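Local coordinates for diketoreductase (Acinetobacter baylyi, PDB 4E12), which reduces dicarbonyl compounds with NADH and probably serves as a (3S)-3-hydroxyacyl-CoA dehydrogenase in fatty acid beta-oxidation, at residues I4-T12 against T23-D34; A111-S122 against T133-F144. All coordinates share one frame; numbering follows the deposited sequence.

Contact 1: I4-T12 against T23-D34; sequences ITNVTVLGT and TAFHGFAVTAYD
The first beta-alpha-beta unit of the Rossmann fold brings strand 6-10 alongside strand 29-33, two parallel strands whose connection runs through helix 14-25. Backbone bonds run from Ala29 N to Thr5 O (3.0 Å) through to Gly11 N on Tyr33 O (2.8 Å). On the face bearing Val7, Val9 and Ala32, CG2 of Thr23, at the helix end, meets CG2 of Val7 tip to tip at 4.0 Å, and Phe173 of helix 164-176 packs on both residues. The Phe28 ring turns its edge to the backbone leading into the first strand, near Thr5 O and with CE2 3.3 Å from Ile4 O, while CG2 of Ile4 also touches CE2. On the other face Thr8 and Thr31 run side by side, OG1 of Thr8 being 3.7 Å from CB of Thr31; that OG1 is bonded to Ala82 O. Farther along, CD2 of Leu10 rests 4.0 Å from CD2 of Tyr33. Beyond the strands lie Gly11, in the glycine-rich turn, and the NAD(+)-binding residues Thr12 and Asp34. A chi1 of 58° turns OG1 of Thr12 to the carboxylate, giving a very short 2.5 Å hydrogen bond to Asp34 OD2, which also takes a bond from a water 2.7 Å away.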
loop_
_atom_site.group_PDB
_atom_site.type_symbol
_atom_site.label_atom_id
_atom_site.label_comp_id
_atom_site.label_asym_id
_atom_site.label_seq_id
_atom_site.Cartn_x
_atom_site.Cartn_y
_atom_site.Cartn_z
ATOM N N ILE A 4 21.894 -2.363 -28.954
ATOM C CA ILE A 4 21.492 -3.737 -28.718
ATOM C C ILE A 4 20.650 -4.262 -29.864
ATOM O O ILE A 4 19.666 -3.641 -30.271
ATOM C CB ILE A 4 20.715 -3.872 -27.396
ATOM C CG1 ILE A 4 21.580 -3.360 -26.251
ATOM C CG2 ILE A 4 20.311 -5.322 -27.176
ATOM C CD1 ILE A 4 20.871 -3.276 -24.938
ATOM N N THR A 5 21.041 -5.416 -30.388
ATOM C CA THR A 5 20.284 -6.070 -31.444
ATOM C C THR A 5 20.083 -7.547 -31.130
ATOM O O THR A 5 18.980 -8.082 -31.284
ATOM C CB THR A 5 20.999 -5.963 -32.820
ATOM O OG1 THR A 5 21.037 -4.593 -33.247
ATOM C CG2 THR A 5 20.270 -6.798 -33.854
ATOM N N ASN A 6 21.148 -8.209 -30.695
ATOM C CA ASN A 6 21.073 -9.638 -30.407
ATOM C C ASN A 6 20.916 -9.833 -28.918
ATOM O O ASN A 6 21.759 -9.409 -28.123
ATOM C CB ASN A 6 22.345 -10.358 -30.861
ATOM C CG ASN A 6 22.593 -10.228 -32.356
ATOM O OD1 ASN A 6 21.659 -10.064 -33.146
ATOM N ND2 ASN A 6 23.864 -10.295 -32.750
ATOM N N VAL A 7 19.849 -10.507 -28.537
ATOM C CA VAL A 7 19.591 -10.696 -27.137
ATOM C C VAL A 7 19.490 -12.171 -26.879
ATOM O O VAL A 7 18.758 -12.872 -27.580
ATOM C CB VAL A 7 18.285 -9.985 -26.712
ATOM C CG1 VAL A 7 18.029 -10.226 -25.227
ATOM C CG2 VAL A 7 18.399 -8.493 -26.998
ATOM N N THR A 8 20.254 -12.640 -25.896
ATOM C CA THR A 8 20.144 -14.012 -25.433
ATOM C C THR A 8 19.565 -14.024 -24.032
ATOM O O THR A 8 19.976 -13.266 -23.147
ATOM C CB THR A 8 21.503 -14.771 -25.446
ATOM O OG1 THR A 8 22.018 -14.784 -26.787
ATOM C CG2 THR A 8 21.324 -16.209 -24.974
ATOM N N VAL A 9 18.587 -14.890 -23.851
ATOM C CA VAL A 9 17.953 -15.059 -22.560
ATOM C C VAL A 9 18.351 -16.432 -22.037
ATOM O O VAL A 9 18.205 -17.422 -22.756
ATOM C CB VAL A 9 16.423 -14.956 -22.695
ATOM C CG1 VAL A 9 15.783 -15.211 -21.346
ATOM C CG2 VAL A 9 16.031 -13.564 -23.189
ATOM N N LEU A 10 18.877 -16.481 -20.813
ATOM C CA LEU A 10 19.329 -17.728 -20.204
ATOM C C LEU A 10 18.228 -18.254 -19.305
ATOM O O LEU A 10 17.896 -17.645 -18.280
ATOM C CB LEU A 10 20.580 -17.495 -19.365
ATOM C CG LEU A 10 21.717 -16.724 -20.020
ATOM C CD1 LEU A 10 22.870 -16.723 -19.035
ATOM C CD2 LEU A 10 22.120 -17.370 -21.344
ATOM N N GLY A 11 17.647 -19.378 -19.688
ATOM C CA GLY A 11 16.521 -19.883 -18.943
ATOM C C GLY A 11 15.211 -19.640 -19.665
ATOM O O GLY A 11 14.969 -18.556 -20.204
ATOM N N THR A 12 14.355 -20.647 -19.676
ATOM C CA THR A 12 13.141 -20.579 -20.464
ATOM C C THR A 12 11.930 -20.930 -19.635
ATOM O O THR A 12 10.935 -21.433 -20.165
ATOM C CB THR A 12 13.218 -21.509 -21.678
ATOM O OG1 THR A 12 13.439 -22.864 -21.246
ATOM C CG2 THR A 12 14.352 -21.065 -22.590
ATOM N N THR A 23 10.745 -9.567 -25.849
ATOM C CA THR A 23 11.890 -9.002 -26.551
ATOM C C THR A 23 11.826 -9.328 -28.047
ATOM O O THR A 23 12.068 -8.461 -28.892
ATOM C CB THR A 23 13.214 -9.465 -25.898
ATOM O OG1 THR A 23 13.304 -8.919 -24.577
ATOM C CG2 THR A 23 14.412 -8.987 -26.694
ATOM N N ALA A 24 11.476 -10.569 -28.361
ATOM C CA ALA A 24 11.257 -10.988 -29.740
ATOM C C ALA A 24 10.104 -10.203 -30.380
ATOM O O ALA A 24 10.253 -9.668 -31.485
ATOM C CB ALA A 24 10.999 -12.488 -29.804
ATOM N N PHE A 25 8.979 -10.096 -29.673
ATOM C CA PHE A 25 7.798 -9.383 -30.194
ATOM C C PHE A 25 8.126 -7.939 -30.611
ATOM O O PHE A 25 7.487 -7.377 -31.507
ATOM C CB PHE A 25 6.675 -9.384 -29.147
ATOM C CG PHE A 25 5.430 -8.656 -29.582
ATOM C CD1 PHE A 25 4.731 -9.048 -30.726
ATOM C CD2 PHE A 25 4.953 -7.576 -28.845
ATOM C CE1 PHE A 25 3.571 -8.365 -31.122
ATOM C CE2 PHE A 25 3.807 -6.898 -29.231
ATOM C CZ PHE A 25 3.116 -7.288 -30.366
ATOM N N HIS A 26 9.120 -7.344 -29.966
ATOM C CA HIS A 26 9.498 -5.962 -30.246
ATOM C C HIS A 26 10.665 -5.793 -31.205
ATOM O O HIS A 26 11.266 -4.716 -31.251
ATOM C CB HIS A 26 9.768 -5.179 -28.974
ATOM C CG HIS A 26 8.533 -4.744 -28.256
ATOM N ND1 HIS A 26 7.865 -5.552 -27.364
ATOM C CD2 HIS A 26 7.843 -3.578 -28.302
ATOM C CE1 HIS A 26 6.813 -4.904 -26.893
ATOM N NE2 HIS A 26 6.779 -3.705 -27.446
ATOM N N GLY A 27 11.001 -6.842 -31.952
ATOM C CA GLY A 27 11.887 -6.661 -33.088
ATOM C C GLY A 27 13.317 -7.103 -32.912
ATOM O O GLY A 27 14.076 -7.110 -33.879
ATOM N N PHE A 28 13.710 -7.466 -31.700
ATOM C CA PHE A 28 15.087 -7.891 -31.456
ATOM C C PHE A 28 15.302 -9.316 -31.922
ATOM O O PHE A 28 14.339 -10.069 -32.094
ATOM C CB PHE A 28 15.453 -7.737 -29.974
ATOM C CG PHE A 28 15.483 -6.307 -29.505
ATOM C CD1 PHE A 28 14.307 -5.629 -29.220
ATOM C CD2 PHE A 28 16.692 -5.636 -29.354
ATOM C CE1 PHE A 28 14.332 -4.304 -28.790
ATOM C CE2 PHE A 28 16.724 -4.307 -28.924
ATOM C CZ PHE A 28 15.539 -3.645 -28.642
ATOM N N ALA A 29 16.563 -9.672 -32.150
ATOM C CA ALA A 29 16.941 -11.032 -32.517
ATOM C C ALA A 29 17.242 -11.809 -31.256
ATOM O O ALA A 29 18.271 -11.589 -30.610
ATOM C CB ALA A 29 18.166 -11.015 -33.423
ATOM N N VAL A 30 16.348 -12.723 -30.922
ATOM C CA VAL A 30 16.373 -13.404 -29.638
ATOM C C VAL A 30 16.837 -14.836 -29.783
ATOM O O VAL A 30 16.374 -15.574 -30.663
ATOM C CB VAL A 30 14.981 -13.370 -28.983
ATOM C CG1 VAL A 30 14.920 -14.224 -27.724
ATOM C CG2 VAL A 30 14.610 -11.934 -28.647
ATOM N N THR A 31 17.759 -15.214 -28.908
ATOM C CA THR A 31 18.121 -16.613 -28.729
ATOM C C THR A 31 17.691 -17.026 -27.321
ATOM O O THR A 31 18.040 -16.362 -26.341
ATOM C CB THR A 31 19.640 -16.815 -28.843
ATOM O OG1 THR A 31 20.085 -16.384 -30.133
ATOM C CG2 THR A 31 19.997 -18.283 -28.655
ATOM N N ALA A 32 16.919 -18.103 -27.220
ATOM C CA ALA A 32 16.529 -18.639 -25.921
ATOM C C ALA A 32 17.432 -19.813 -25.591
ATOM O O ALA A 32 17.515 -20.772 -26.362
ATOM C CB ALA A 32 15.072 -19.102 -25.972
ATOM N N TYR A 33 18.098 -19.745 -24.442
ATOM C CA TYR A 33 19.033 -20.782 -24.053
ATOM C C TYR A 33 18.498 -21.613 -22.886
ATOM O O TYR A 33 17.893 -21.091 -21.940
ATOM C CB TYR A 33 20.403 -20.198 -23.699
ATOM C CG TYR A 33 21.235 -21.216 -22.969
ATOM C CD1 TYR A 33 21.969 -22.170 -23.668
ATOM C CD2 TYR A 33 21.282 -21.235 -21.576
ATOM C CE1 TYR A 33 22.728 -23.120 -22.998
ATOM C CE2 TYR A 33 22.034 -22.179 -20.897
ATOM C CZ TYR A 33 22.753 -23.115 -21.611
ATOM O OH TYR A 33 23.500 -24.045 -20.939
ATOM N N ASP A 34 18.704 -22.917 -22.964
ATOM C CA ASP A 34 18.383 -23.772 -21.835
ATOM C C ASP A 34 19.214 -25.046 -21.958
ATOM O O ASP A 34 19.959 -25.211 -22.932
ATOM C CB ASP A 34 16.888 -24.038 -21.743
ATOM C CG ASP A 34 16.424 -24.253 -20.305
ATOM O OD1 ASP A 34 17.186 -24.804 -19.491
ATOM O OD2 ASP A 34 15.300 -23.843 -19.974
HETATM O O HOH W 1 14.249 -23.254 -17.521
#

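Contact 2: A111-S122 against T133-F144; sequences APAKTIFATNSS and TGRGDKFLALHF
Hydrogen bonds from one guanidinium group tie Arg135 to the turn leading into strand 116-119. NH1 reaches Pro112 O (2.7 Å) and Thr115 O (2.9 Å), the latter in the carbonyl plane on a lone pair, and NH2 approaches Ala111 O from above its carbonyl plane at 3.0 Å. Thr115 N meets Pro112 O from the opposite face to NH1, so two donors grip that oxygen. Backbone bonds of the parallel strands follow, from Phe117 N on Lys138 O to Leu142 N on Thr119 O. Asn120, its side chain extended (chi1 179°), offers OD1 to Phe144 N along a nearly straight 2.9 Å bond. Among ring and nonpolar contacts, the Phe117 ring lies nearly parallel to the guanidinium and offset from it, the planes 10° apart, with CD of Arg135 over the ring face, 3.8 Å from its centroid, while CB of Thr133 sits at the ring edge. CB of Phe117 also touches CD2 of Phe139 at 3.6 Å. At His143, NE2 pairs with Ser122 OG at 2.7 Å and ND1 is bonded to Glu155; with both nitrogens engaged, the ring rotation of this histidine, predicted to be important for catalysis, is fixed beside the NAD(+)-binding residues Asn120 and Ser122.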
loop_
_atom_site.group_PDB
_atom_site.type_symbol
_atom_site.label_atom_id
_atom_site.label_comp_id
_atom_site.label_asym_id
_atom_site.label_seq_id
_atom_site.Cartn_x
_atom_site.Cartn_y
_atom_site.Cartn_z
ATOM N N ALA A 111 31.194 -15.035 -23.705
ATOM C CA ALA A 111 30.566 -13.929 -24.403
ATOM C C ALA A 111 31.572 -12.921 -24.936
ATOM O O ALA A 111 32.591 -12.640 -24.295
ATOM C CB ALA A 111 29.554 -13.233 -23.496
ATOM N N PRO A 112 31.307 -12.370 -26.132
ATOM C CA PRO A 112 32.235 -11.367 -26.651
ATOM C C PRO A 112 32.317 -10.175 -25.689
ATOM O O PRO A 112 31.402 -9.939 -24.894
ATOM C CB PRO A 112 31.625 -10.989 -28.004
ATOM C CG PRO A 112 30.172 -11.306 -27.869
ATOM C CD PRO A 112 30.105 -12.508 -26.973
ATOM N N ALA A 113 33.419 -9.437 -25.740
ATOM C CA ALA A 113 33.664 -8.370 -24.776
ATOM C C ALA A 113 32.534 -7.336 -24.732
ATOM O O ALA A 113 32.341 -6.662 -23.716
ATOM C CB ALA A 113 34.995 -7.694 -25.068
ATOM N N LYS A 114 31.790 -7.219 -25.827
ATOM C CA LYS A 114 30.756 -6.194 -25.954
ATOM C C LYS A 114 29.526 -6.474 -25.094
ATOM O O LYS A 114 28.753 -5.556 -24.799
ATOM C CB LYS A 114 30.301 -6.074 -27.404
ATOM C CG LYS A 114 29.723 -7.359 -27.960
ATOM C CD LYS A 114 28.995 -7.100 -29.275
ATOM C CE LYS A 114 28.384 -8.391 -29.791
ATOM N NZ LYS A 114 27.659 -8.174 -31.076
ATOM N N THR A 115 29.349 -7.737 -24.710
ATOM C CA THR A 115 28.100 -8.216 -24.118
ATOM C C THR A 115 27.755 -7.638 -22.744
ATOM O O THR A 115 28.526 -7.732 -21.784
ATOM C CB THR A 115 28.044 -9.767 -24.079
ATOM O OG1 THR A 115 28.177 -10.270 -25.419
ATOM C CG2 THR A 115 26.702 -10.248 -23.523
ATOM N N ILE A 116 26.563 -7.052 -22.658
ATOM C CA ILE A 116 26.023 -6.610 -21.376
ATOM C C ILE A 116 25.328 -7.783 -20.703
ATOM O O ILE A 116 24.604 -8.538 -21.361
ATOM C CB ILE A 116 25.007 -5.481 -21.576
ATOM C CG1 ILE A 116 25.705 -4.290 -22.234
ATOM C CG2 ILE A 116 24.343 -5.128 -20.245
ATOM C CD1 ILE A 116 24.793 -3.159 -22.645
ATOM N N PHE A 117 25.568 -7.957 -19.407
ATOM C CA PHE A 117 24.903 -9.012 -18.647
ATOM C C PHE A 117 23.841 -8.397 -17.739
ATOM O O PHE A 117 24.127 -7.484 -16.962
ATOM C CB PHE A 117 25.879 -9.773 -17.740
ATOM C CG PHE A 117 26.953 -10.547 -18.469
ATOM C CD1 PHE A 117 26.870 -10.795 -19.834
ATOM C CD2 PHE A 117 28.051 -11.028 -17.771
ATOM C CE1 PHE A 117 27.867 -11.513 -20.497
ATOM C CE2 PHE A 117 29.058 -11.748 -18.425
ATOM C CZ PHE A 117 28.963 -11.989 -19.787
ATOM N N ALA A 118 22.622 -8.911 -17.803
ATOM C CA ALA A 118 21.602 -8.449 -16.865
ATOM C C ALA A 118 20.949 -9.638 -16.158
ATOM O O ALA A 118 20.522 -10.600 -16.802
ATOM C CB ALA A 118 20.564 -7.612 -17.609
ATOM N N THR A 119 20.884 -9.572 -14.831
ATOM C CA THR A 119 20.221 -10.599 -14.026
ATOM C C THR A 119 18.771 -10.200 -13.725
ATOM O O THR A 119 18.493 -9.023 -13.486
ATOM C CB THR A 119 20.982 -10.821 -12.682
ATOM O OG1 THR A 119 20.295 -11.793 -11.889
ATOM C CG2 THR A 119 21.114 -9.514 -11.903
ATOM N N ASN A 120 17.851 -11.170 -13.751
ATOM C CA ASN A 120 16.450 -10.911 -13.419
ATOM C C ASN A 120 16.183 -11.312 -11.967
ATOM O O ASN A 120 15.028 -11.337 -11.527
ATOM C CB ASN A 120 15.518 -11.697 -14.371
ATOM C CG ASN A 120 14.044 -11.494 -14.055
ATOM O OD1 ASN A 120 13.572 -10.361 -13.920
ATOM N ND2 ASN A 120 13.312 -12.594 -13.918
ATOM N N SER A 121 17.255 -11.582 -11.213
ATOM C CA SER A 121 17.154 -12.232 -9.900
ATOM C C SER A 121 16.277 -11.468 -8.908
ATOM O O SER A 121 16.442 -10.259 -8.733
ATOM C CB SER A 121 18.550 -12.463 -9.296
ATOM O OG SER A 121 18.464 -13.175 -8.069
ATOM N N SER A 122 15.353 -12.184 -8.259
ATOM C CA SER A 122 14.529 -11.613 -7.190
ATOM C C SER A 122 15.063 -11.920 -5.787
ATOM O O SER A 122 14.513 -11.422 -4.804
ATOM C CB SER A 122 13.068 -12.100 -7.272
ATOM O OG SER A 122 12.386 -11.605 -8.418
ATOM N N THR A 133 31.184 -12.413 -13.061
ATOM C CA THR A 133 30.998 -11.996 -14.441
ATOM C C THR A 133 32.325 -11.741 -15.132
ATOM O O THR A 133 32.507 -12.123 -16.289
ATOM C CB THR A 133 30.143 -10.724 -14.577
ATOM O OG1 THR A 133 30.844 -9.602 -14.029
ATOM C CG2 THR A 133 28.813 -10.900 -13.868
ATOM N N GLY A 134 33.244 -11.088 -14.430
ATOM C CA GLY A 134 34.492 -10.694 -15.053
ATOM C C GLY A 134 34.340 -9.411 -15.837
ATOM O O GLY A 134 35.273 -8.952 -16.500
ATOM N N ARG A 135 33.137 -8.846 -15.788
ATOM C CA ARG A 135 32.874 -7.561 -16.413
ATOM C C ARG A 135 31.908 -6.721 -15.579
ATOM O O ARG A 135 30.771 -6.472 -15.984
ATOM C CB ARG A 135 32.385 -7.736 -17.855
ATOM C CG ARG A 135 31.095 -8.529 -18.030
ATOM C CD ARG A 135 30.778 -8.720 -19.523
ATOM N NE ARG A 135 31.698 -9.668 -20.155
ATOM C CZ ARG A 135 31.677 -10.008 -21.441
ATOM N NH1 ARG A 135 30.782 -9.480 -22.258
ATOM N NH2 ARG A 135 32.557 -10.885 -21.914
ATOM N N GLY A 136 32.368 -6.284 -14.412
ATOM C CA GLY A 136 31.527 -5.493 -13.531
ATOM C C GLY A 136 30.969 -4.214 -14.135
ATOM O O GLY A 136 29.914 -3.734 -13.711
ATOM N N ASP A 137 31.664 -3.639 -15.108
ATOM C CA ASP A 137 31.190 -2.410 -15.739
ATOM C C ASP A 137 30.010 -2.686 -16.667
ATOM O O ASP A 137 29.320 -1.760 -17.110
ATOM C CB ASP A 137 32.312 -1.728 -16.526
ATOM C CG ASP A 137 32.906 -2.630 -17.589
ATOM O OD1 ASP A 137 33.370 -3.743 -17.244
ATOM O OD2 ASP A 137 32.889 -2.232 -18.772
ATOM N N LYS A 138 29.773 -3.964 -16.950
ATOM C CA LYS A 138 28.740 -4.351 -17.900
ATOM C C LYS A 138 27.704 -5.280 -17.283
ATOM O O LYS A 138 27.000 -5.982 -18.013
ATOM C CB LYS A 138 29.371 -5.028 -19.126
ATOM C CG LYS A 138 30.233 -4.115 -19.991
ATOM C CD LYS A 138 30.813 -4.887 -21.159
ATOM C CE LYS A 138 31.536 -3.979 -22.144
ATOM N NZ LYS A 138 30.598 -3.051 -22.830
ATOM N N PHE A 139 27.619 -5.298 -15.954
ATOM C CA PHE A 139 26.687 -6.171 -15.255
ATOM C C PHE A 139 25.721 -5.338 -14.421
ATOM O O PHE A 139 26.124 -4.406 -13.722
ATOM C CB PHE A 139 27.439 -7.142 -14.351
ATOM C CG PHE A 139 26.552 -8.073 -13.598
ATOM C CD1 PHE A 139 26.572 -8.111 -12.208
ATOM C CD2 PHE A 139 25.686 -8.924 -14.283
ATOM C CE1 PHE A 139 25.747 -8.979 -11.501
ATOM C CE2 PHE A 139 24.857 -9.799 -13.592
ATOM C CZ PHE A 139 24.885 -9.828 -12.190
ATOM N N LEU A 140 24.438 -5.658 -14.518
ATOM C CA LEU A 140 23.436 -5.025 -13.677
ATOM C C LEU A 140 22.215 -5.913 -13.553
ATOM O O LEU A 140 22.193 -7.037 -14.062
ATOM C CB LEU A 140 23.064 -3.633 -14.209
ATOM C CG LEU A 140 22.783 -3.479 -15.708
ATOM C CD1 LEU A 140 21.648 -4.385 -16.153
ATOM C CD2 LEU A 140 22.486 -2.026 -16.041
ATOM N N ALA A 141 21.203 -5.421 -12.855
ATOM C CA ALA A 141 19.959 -6.162 -12.761
ATOM C C ALA A 141 18.929 -5.494 -13.641
ATOM O O ALA A 141 18.867 -4.264 -13.697
ATOM C CB ALA A 141 19.472 -6.219 -11.323
ATOM N N LEU A 142 18.153 -6.317 -14.344
ATOM C CA LEU A 142 16.984 -5.891 -15.095
ATOM C C LEU A 142 15.863 -6.819 -14.659
ATOM O O LEU A 142 15.810 -7.983 -15.066
ATOM C CB LEU A 142 17.239 -6.034 -16.600
ATOM C CG LEU A 142 16.143 -5.477 -17.513
ATOM C CD1 LEU A 142 16.065 -3.963 -17.295
ATOM C CD2 LEU A 142 16.447 -5.798 -18.968
ATOM N N HIS A 143 14.973 -6.291 -13.830
ATOM C CA HIS A 143 14.019 -7.095 -13.093
ATOM C C HIS A 143 12.619 -6.839 -13.610
ATOM O O HIS A 143 12.136 -5.703 -13.605
ATOM C CB HIS A 143 14.116 -6.758 -11.607
ATOM C CG HIS A 143 13.254 -7.617 -10.728
ATOM N ND1 HIS A 143 12.224 -7.101 -9.972
ATOM C CD2 HIS A 143 13.266 -8.951 -10.491
ATOM C CE1 HIS A 143 11.638 -8.081 -9.304
ATOM N NE2 HIS A 143 12.252 -9.213 -9.602
ATOM N N PHE A 144 11.994 -7.911 -14.068
ATOM C CA PHE A 144 10.643 -7.903 -14.630
ATOM C C PHE A 144 9.624 -8.421 -13.613
ATOM O O PHE A 144 9.985 -8.998 -12.584
ATOM C CB PHE A 144 10.612 -8.827 -15.848
ATOM C CG PHE A 144 11.501 -8.382 -16.963
ATOM C CD1 PHE A 144 12.874 -8.613 -16.914
ATOM C CD2 PHE A 144 10.970 -7.729 -18.070
ATOM C CE1 PHE A 144 13.701 -8.195 -17.959
ATOM C CE2 PHE A 144 11.784 -7.315 -19.106
ATOM C CZ PHE A 144 13.149 -7.546 -19.053
#

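Overall arrangement
Contacts 1 and 2 belong to two separate beta-alpha-beta units of the same sheet in the NAD-binding domain, their centres 14 Å apart and their nearest atoms about 5 Å apart. Strand 88-91 runs between them, bonded on one side to strand 6-10 and on the other to strand 116-119. Asp87, just before it, bonds the backbone of Asn6 and forms a salt bridge with Lys114. At the C-terminal ends of the strands both contacts open onto the NAD(+) site, to which no NAD(+) is bound in this chain: 4-12/23-34 supplies Thr12 and Asp34, 111-122/133-144 supplies Asn120 and Ser122 and, beside them, His143, predicted to be important for catalysis. Asn120 lies about 3 Å from Leu15 and about 8 Å from Val9, side chain to side chain.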